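Local coordinates for protein methylmalonyl-CoA carboxyltransferase 12S subunit (Propionibacterium freudenreichii, PDB 1ON3) that transfers the carboxyl group of methylmalonyl-CoA to the biotin of the 1.3S subunit, forming propanoyl-CoA, as the hexameric core of transcarboxylase, at residues E397-K402 against K509-P514; N324-G329 against A502-A507. All blocks are in the same frame, centred on the assembly; numbering follows the deposited sequence. Where two conformers were deposited one is given.

Interaction 1 (E397-K402 against K509-P514); sequences EATVPK and KRQTRP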
loop_
_atom_site.group_PDB
_atom_site.type_symbol
_atom_site.label_atom_id
_atom_site.label_comp_id
_atom_site.label_asym_id
_atom_site.label_seq_id
_atom_site.Cartn_x
_atom_site.Cartn_y
_atom_site.Cartn_z
ATOM N N GLU E 397 -13.399 -9.948 -16.175
ATOM C CA GLU E 397 -12.861 -8.949 -15.255
ATOM C C GLU E 397 -13.529 -9.053 -13.876
ATOM O O GLU E 397 -12.940 -8.694 -12.859
ATOM C CB GLU E 397 -13.101 -7.543 -15.813
ATOM C CG GLU E 397 -12.536 -6.424 -14.952
ATOM C CD GLU E 397 -11.016 -6.389 -14.941
ATOM O OE1 GLU E 397 -10.448 -5.620 -14.140
ATOM O OE2 GLU E 397 -10.385 -7.123 -15.733
ATOM N N ALA E 398 -14.765 -9.525 -13.851
ATOM C CA ALA E 398 -15.495 -9.601 -12.589
ATOM C C ALA E 398 -14.825 -10.490 -11.549
ATOM O O ALA E 398 -14.308 -11.564 -11.875
ATOM C CB ALA E 398 -16.940 -10.065 -12.842
ATOM N N THR E 399 -14.835 -10.031 -10.295
ATOM C CA THR E 399 -14.238 -10.789 -9.199
ATOM C C THR E 399 -15.262 -11.215 -8.133
ATOM O O THR E 399 -14.919 -11.908 -7.169
ATOM C CB THR E 399 -13.082 -9.997 -8.529
ATOM O OG1 THR E 399 -13.575 -8.733 -8.072
ATOM C CG2 THR E 399 -11.933 -9.766 -9.529
ATOM N N VAL E 400 -16.517 -10.806 -8.295
ATOM C CA VAL E 400 -17.542 -11.224 -7.342
ATOM C C VAL E 400 -17.784 -12.712 -7.598
ATOM O O VAL E 400 -17.327 -13.255 -8.608
ATOM C CB VAL E 400 -18.907 -10.501 -7.566
ATOM C CG1 VAL E 400 -18.812 -9.024 -7.173
ATOM C CG2 VAL E 400 -19.339 -10.630 -9.032
ATOM N N PRO E 401 -18.481 -13.393 -6.677
ATOM C CA PRO E 401 -18.763 -14.818 -6.878
ATOM C C PRO E 401 -19.562 -14.932 -8.180
ATOM O O PRO E 401 -20.451 -14.120 -8.436
ATOM C CB PRO E 401 -19.618 -15.178 -5.658
ATOM C CG PRO E 401 -19.041 -14.290 -4.583
ATOM C CD PRO E 401 -18.836 -12.963 -5.312
ATOM N N LYS E 402 -19.223 -15.917 -9.007
ATOM C CA LYS E 402 -19.922 -16.147 -10.268
ATOM C C LYS E 402 -20.379 -17.599 -10.283
ATOM O O LYS E 402 -19.556 -18.508 -10.262
ATOM C CB LYS E 402 -18.985 -15.848 -11.444
ATOM C CG LYS E 402 -18.695 -14.339 -11.589
ATOM C CD LYS E 402 -17.668 -14.027 -12.684
ATOM C CE LYS E 402 -16.281 -14.452 -12.279
ATOM N NZ LYS E 402 -15.262 -14.174 -13.330
ATOM N N LYS E 509 -14.979 -15.095 -0.901
ATOM C CA LYS E 509 -14.079 -15.045 -2.047
ATOM C C LYS E 509 -13.278 -13.736 -2.088
ATOM O O LYS E 509 -13.841 -12.651 -1.974
ATOM C CB LYS E 509 -14.866 -15.172 -3.351
ATOM C CG LYS E 509 -14.009 -15.060 -4.608
ATOM C CD LYS E 509 -14.883 -15.103 -5.872
ATOM C CE LYS E 509 -14.048 -14.989 -7.142
ATOM N NZ LYS E 509 -14.940 -14.978 -8.342
ATOM N N ARG E 510 -11.964 -13.852 -2.235
ATOM C CA ARG E 510 -11.085 -12.693 -2.342
ATOM C C ARG E 510 -10.221 -12.982 -3.561
ATOM O O ARG E 510 -9.306 -13.803 -3.508
ATOM C CB ARG E 510 -10.224 -12.537 -1.085
ATOM C CG ARG E 510 -10.956 -11.852 0.062
ATOM C CD ARG E 510 -11.373 -10.447 -0.354
ATOM N NE ARG E 510 -12.214 -9.765 0.629
ATOM C CZ ARG E 510 -13.451 -10.133 0.954
ATOM N NH1 ARG E 510 -14.012 -11.189 0.378
ATOM N NH2 ARG E 510 -14.138 -9.430 1.846
ATOM N N GLN E 511 -10.535 -12.308 -4.660
ATOM C CA GLN E 511 -9.837 -12.501 -5.923
ATOM C C GLN E 511 -9.238 -11.189 -6.392
ATOM O O GLN E 511 -9.917 -10.166 -6.421
ATOM C CB GLN E 511 -10.830 -13.014 -6.958
ATOM C CG GLN E 511 -10.218 -13.483 -8.251
ATOM C CD GLN E 511 -11.247 -14.154 -9.124
ATOM O OE1 GLN E 511 -12.206 -13.520 -9.565
ATOM N NE2 GLN E 511 -11.070 -15.455 -9.364
ATOM N N THR E 512 -7.972 -11.232 -6.773
ATOM C CA THR E 512 -7.261 -10.045 -7.221
ATOM C C THR E 512 -7.028 -10.013 -8.730
ATOM O O THR E 512 -7.105 -11.036 -9.406
ATOM C CB THR E 512 -5.910 -9.936 -6.502
ATOM O OG1 THR E 512 -5.170 -11.149 -6.697
ATOM C CG2 THR E 512 -6.129 -9.707 -5.008
ATOM N N ARG E 513 -6.736 -8.821 -9.242
ATOM C CA ARG E 513 -6.508 -8.603 -10.669
ATOM C C ARG E 513 -5.167 -7.906 -10.879
ATOM O O ARG E 513 -4.650 -7.271 -9.964
ATOM C CB ARG E 513 -7.634 -7.720 -11.234
ATOM C CG ARG E 513 -9.028 -8.340 -11.164
ATOM C CD ARG E 513 -9.123 -9.520 -12.131
ATOM N NE ARG E 513 -9.069 -9.082 -13.525
ATOM C CZ ARG E 513 -8.791 -9.877 -14.557
ATOM N NH1 ARG E 513 -8.531 -11.165 -14.372
ATOM N NH2 ARG E 513 -8.782 -9.380 -15.783
ATOM N N PRO E 514 -4.583 -8.021 -12.086
ATOM C CA PRO E 514 -3.299 -7.367 -12.356
ATOM C C PRO E 514 -3.450 -5.862 -12.147
ATOM O O PRO E 514 -4.526 -5.312 -12.359
ATOM C CB PRO E 514 -3.042 -7.706 -13.823
ATOM C CG PRO E 514 -3.730 -9.031 -13.991
ATOM C CD PRO E 514 -5.020 -8.820 -13.248
HETATM O O HOH W 1 -11.355 -7.434 -6.980
HETATM O O HOH W 2 -13.720 -11.349 -4.976
HETATM O O HOH W 3 -12.890 -14.720 -11.924
#

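Interaction 2 (N324-G329 against A502-A507); sequences NGRSVG and ALEMYA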
loop_
_atom_site.group_PDB
_atom_site.type_symbol
_atom_site.label_atom_id
_atom_site.label_comp_id
_atom_site.label_asym_id
_atom_site.label_seq_id
_atom_site.Cartn_x
_atom_site.Cartn_y
_atom_site.Cartn_z
ATOM N N ASN E 324 -31.396 -16.582 0.093
ATOM C CA ASN E 324 -31.109 -16.598 1.526
ATOM C C ASN E 324 -30.862 -15.167 2.010
ATOM O O ASN E 324 -29.989 -14.918 2.845
ATOM C CB ASN E 324 -29.889 -17.469 1.822
ATOM C CG ASN E 324 -30.109 -18.943 1.459
ATOM O OD1 ASN E 324 -29.151 -19.660 1.187
ATOM N ND2 ASN E 324 -31.360 -19.392 1.474
ATOM N N GLY E 325 -31.635 -14.228 1.468
ATOM C CA GLY E 325 -31.516 -12.827 1.856
ATOM C C GLY E 325 -30.404 -12.017 1.217
ATOM O O GLY E 325 -30.364 -10.795 1.369
ATOM N N ARG E 326 -29.507 -12.679 0.492
ATOM C CA ARG E 326 -28.378 -11.998 -0.144
ATOM C C ARG E 326 -28.722 -11.501 -1.549
ATOM O O ARG E 326 -29.266 -12.261 -2.364
ATOM C CB ARG E 326 -27.180 -12.968 -0.230
ATOM C CG ARG E 326 -25.903 -12.425 -0.839
ATOM C CD ARG E 326 -25.005 -13.583 -1.292
ATOM N NE ARG E 326 -24.719 -14.534 -0.208
ATOM C CZ ARG E 326 -23.886 -14.276 0.798
ATOM N NH1 ARG E 326 -23.255 -13.113 0.847
ATOM N NH2 ARG E 326 -23.711 -15.159 1.773
ATOM N N SER E 327 -28.410 -10.231 -1.827
ATOM C CA SER E 327 -28.646 -9.663 -3.152
ATOM C C SER E 327 -27.791 -10.398 -4.175
ATOM O O SER E 327 -26.607 -10.645 -3.934
ATOM C CB SER E 327 -28.258 -8.174 -3.230
ATOM O OG SER E 327 -29.113 -7.339 -2.466
ATOM N N VAL E 328 -28.406 -10.759 -5.303
ATOM C CA VAL E 328 -27.694 -11.403 -6.408
ATOM C C VAL E 328 -28.226 -10.819 -7.718
ATOM O O VAL E 328 -29.349 -10.298 -7.774
ATOM C CB VAL E 328 -27.903 -12.962 -6.477
ATOM C CG1 VAL E 328 -27.370 -13.621 -5.215
ATOM C CG2 VAL E 328 -29.373 -13.297 -6.705
ATOM N N GLY E 329 -27.408 -10.900 -8.759
ATOM C CA GLY E 329 -27.816 -10.438 -10.072
ATOM C C GLY E 329 -27.935 -11.678 -10.948
ATOM O O GLY E 329 -26.994 -12.470 -11.042
ATOM N N ALA E 502 -23.356 -22.669 -2.945
ATOM C CA ALA E 502 -22.222 -22.103 -3.656
ATOM C C ALA E 502 -22.025 -20.657 -3.190
ATOM O O ALA E 502 -20.909 -20.236 -2.887
ATOM C CB ALA E 502 -22.468 -22.146 -5.154
ATOM N N LEU E 503 -23.121 -19.909 -3.121
ATOM C CA LEU E 503 -23.061 -18.515 -2.698
ATOM C C LEU E 503 -22.499 -18.421 -1.295
ATOM O O LEU E 503 -21.676 -17.550 -1.001
ATOM C CB LEU E 503 -24.461 -17.889 -2.741
ATOM C CG LEU E 503 -25.068 -17.675 -4.134
ATOM C CD1 LEU E 503 -26.557 -17.339 -4.024
ATOM C CD2 LEU E 503 -24.315 -16.534 -4.832
ATOM N N GLU E 504 -22.941 -19.328 -0.429
ATOM C CA GLU E 504 -22.481 -19.339 0.956
ATOM C C GLU E 504 -20.985 -19.630 1.052
ATOM O O GLU E 504 -20.267 -18.963 1.777
ATOM C CB GLU E 504 -23.288 -20.372 1.764
ATOM C CG GLU E 504 -22.802 -20.642 3.200
ATOM C CD GLU E 504 -22.687 -19.387 4.067
ATOM O OE1 GLU E 504 -23.397 -18.389 3.807
ATOM O OE2 GLU E 504 -21.890 -19.408 5.026
ATOM N N MET E 505 -20.494 -20.608 0.310
ATOM C CA MET E 505 -19.076 -20.908 0.426
ATOM C C MET E 505 -18.187 -19.828 -0.182
ATOM O O MET E 505 -17.077 -19.584 0.298
ATOM C CB MET E 505 -18.760 -22.262 -0.202
ATOM C CG MET E 505 -17.635 -23.004 0.517
ATOM S SD MET E 505 -16.086 -22.062 0.710
ATOM C CE MET E 505 -16.187 -21.589 2.330
ATOM N N TYR E 506 -18.678 -19.160 -1.222
ATOM C CA TYR E 506 -17.889 -18.114 -1.858
ATOM C C TYR E 506 -18.156 -16.711 -1.293
ATOM O O TYR E 506 -17.681 -15.713 -1.828
ATOM C CB TYR E 506 -18.103 -18.164 -3.381
ATOM C CG TYR E 506 -17.380 -19.331 -4.032
ATOM C CD1 TYR E 506 -16.010 -19.274 -4.276
ATOM C CD2 TYR E 506 -18.053 -20.517 -4.339
ATOM C CE1 TYR E 506 -15.326 -20.361 -4.801
ATOM C CE2 TYR E 506 -17.378 -21.619 -4.865
ATOM C CZ TYR E 506 -16.016 -21.535 -5.092
ATOM O OH TYR E 506 -15.334 -22.615 -5.616
ATOM N N ALA E 507 -18.902 -16.635 -0.197
ATOM C CA ALA E 507 -19.171 -15.342 0.421
ATOM C C ALA E 507 -17.856 -14.744 0.905
ATOM O O ALA E 507 -17.771 -13.551 1.167
ATOM C CB ALA E 507 -20.149 -15.497 1.593
HETATM O O HOH W 4 -25.302 -17.490 2.372
#

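Interaction 1 (E397-K402 against K509-P514)
Lys509 NZ donates to Val400 O at 3.0 Å, and the same ammonium forms a salt bridge with Asp426 and a weak bond to Gln511 OE1. Its aliphatic chain is fully extended, with CG anti to the backbone N (chi1 177°), and Lys509 CE comes within 3.2 Å of Thr399 O. Thr399 O accepts a short bond of 2.6 Å from a water, which is held only weakly by Lys509 O and Gln511 N. A second water links Thr399 OG1 to Gln511 O, while Lys517 of a neighbouring subunit also hydrogen-bonds this hydroxyl. Arg513 NH2 forms a salt bridge with Glu397 OE2 at 2.8 Å, coming from above the carboxylate plane (36° out of it), with the guanidinium plane turned 86° from it; NE adds a weak bond to the same oxygen. The aliphatic part of Arg513 also packs, CG lying 3.6 Å from Thr399 CG2. An alanine at Arg513 would probably leave the Glu397 carboxylate without its cationic mate and open a gap beside the Thr399 methyl. No backbone hydrogen bond joins the two segments, so every polar link has a side chain or a water on at least one side. Phe159 of the same neighbouring subunit packs on Arg513, and Leu128 of another on Lys509 and Gln511. The tail after helix 495-505 runs antiparallel (Glu397 by Arg513, Pro401 by Lys509) to the loop joining helix 384-397 to strand 402-407.

Interaction 2 (N324-G329 against A502-A507)
Arg326 lays its guanidinium over the carbonyl of Leu503 and against Ala507, its NH2 lying 3.6 Å from Ala507 CB. This is helix-on-sheet packing in the C-terminal half of a crotonase-type carboxyltransferase fold: strand 326-333 of the mixed sheet meets the last turn of helix 495-505 and Ala507 just beyond it. The bend of the Arg326 chain at chi3 (-55°) sets the place of NE, 4.2 Å from Leu503 CB. Leu503 O sits over one guanidinium face, 4.2 Å from Arg326 NH2, a distance that indicates packing. Two residues along the strand, Val328 also points toward the helix, and its CG1 meets Leu503 CD1 at 4.0 Å, the two side chains crossing at about a right angle. Leu503 also touches Val323 of strand 316-323 and Pro363 just before strand 364-370. The strongest polar partner of Arg326 is Glu262, which forms a salt bridge with NH1. Its pairing with Glu504 is looser: Arg326 NH2 and Glu504 OE1 are 3.8 Å apart, a long salt bridge with the carboxylate oxygen at the guanidinium edge. A water closes that interval, accepting from Arg326 NH2 at 2.9 Å and donating to Glu504 OE1 at 2.5 Å.

The centres of interactions 1 and 2 lie about 15 Å apart, on the same side of the chain's centre. Their segments alternate in sequence: 324-329, 397-402, 502-507 and 509-514. The first supplies a strand to the mixed sheet that holds strands 326-333, 364-370 and 402-407, and the second leads into strand 402-407, whereas the last two, separated by one residue, are the end of helix 495-505 and the loop after it. The contacts touch directly, Pro401 CG meeting Tyr506 O at 3.4 Å. The end of helix 495-505 thus packs on the sheet, and the segment after it on the 397-402 loop. Both contacts touch the same neighbouring subunit, consistent with a place at the hexamer interfaces.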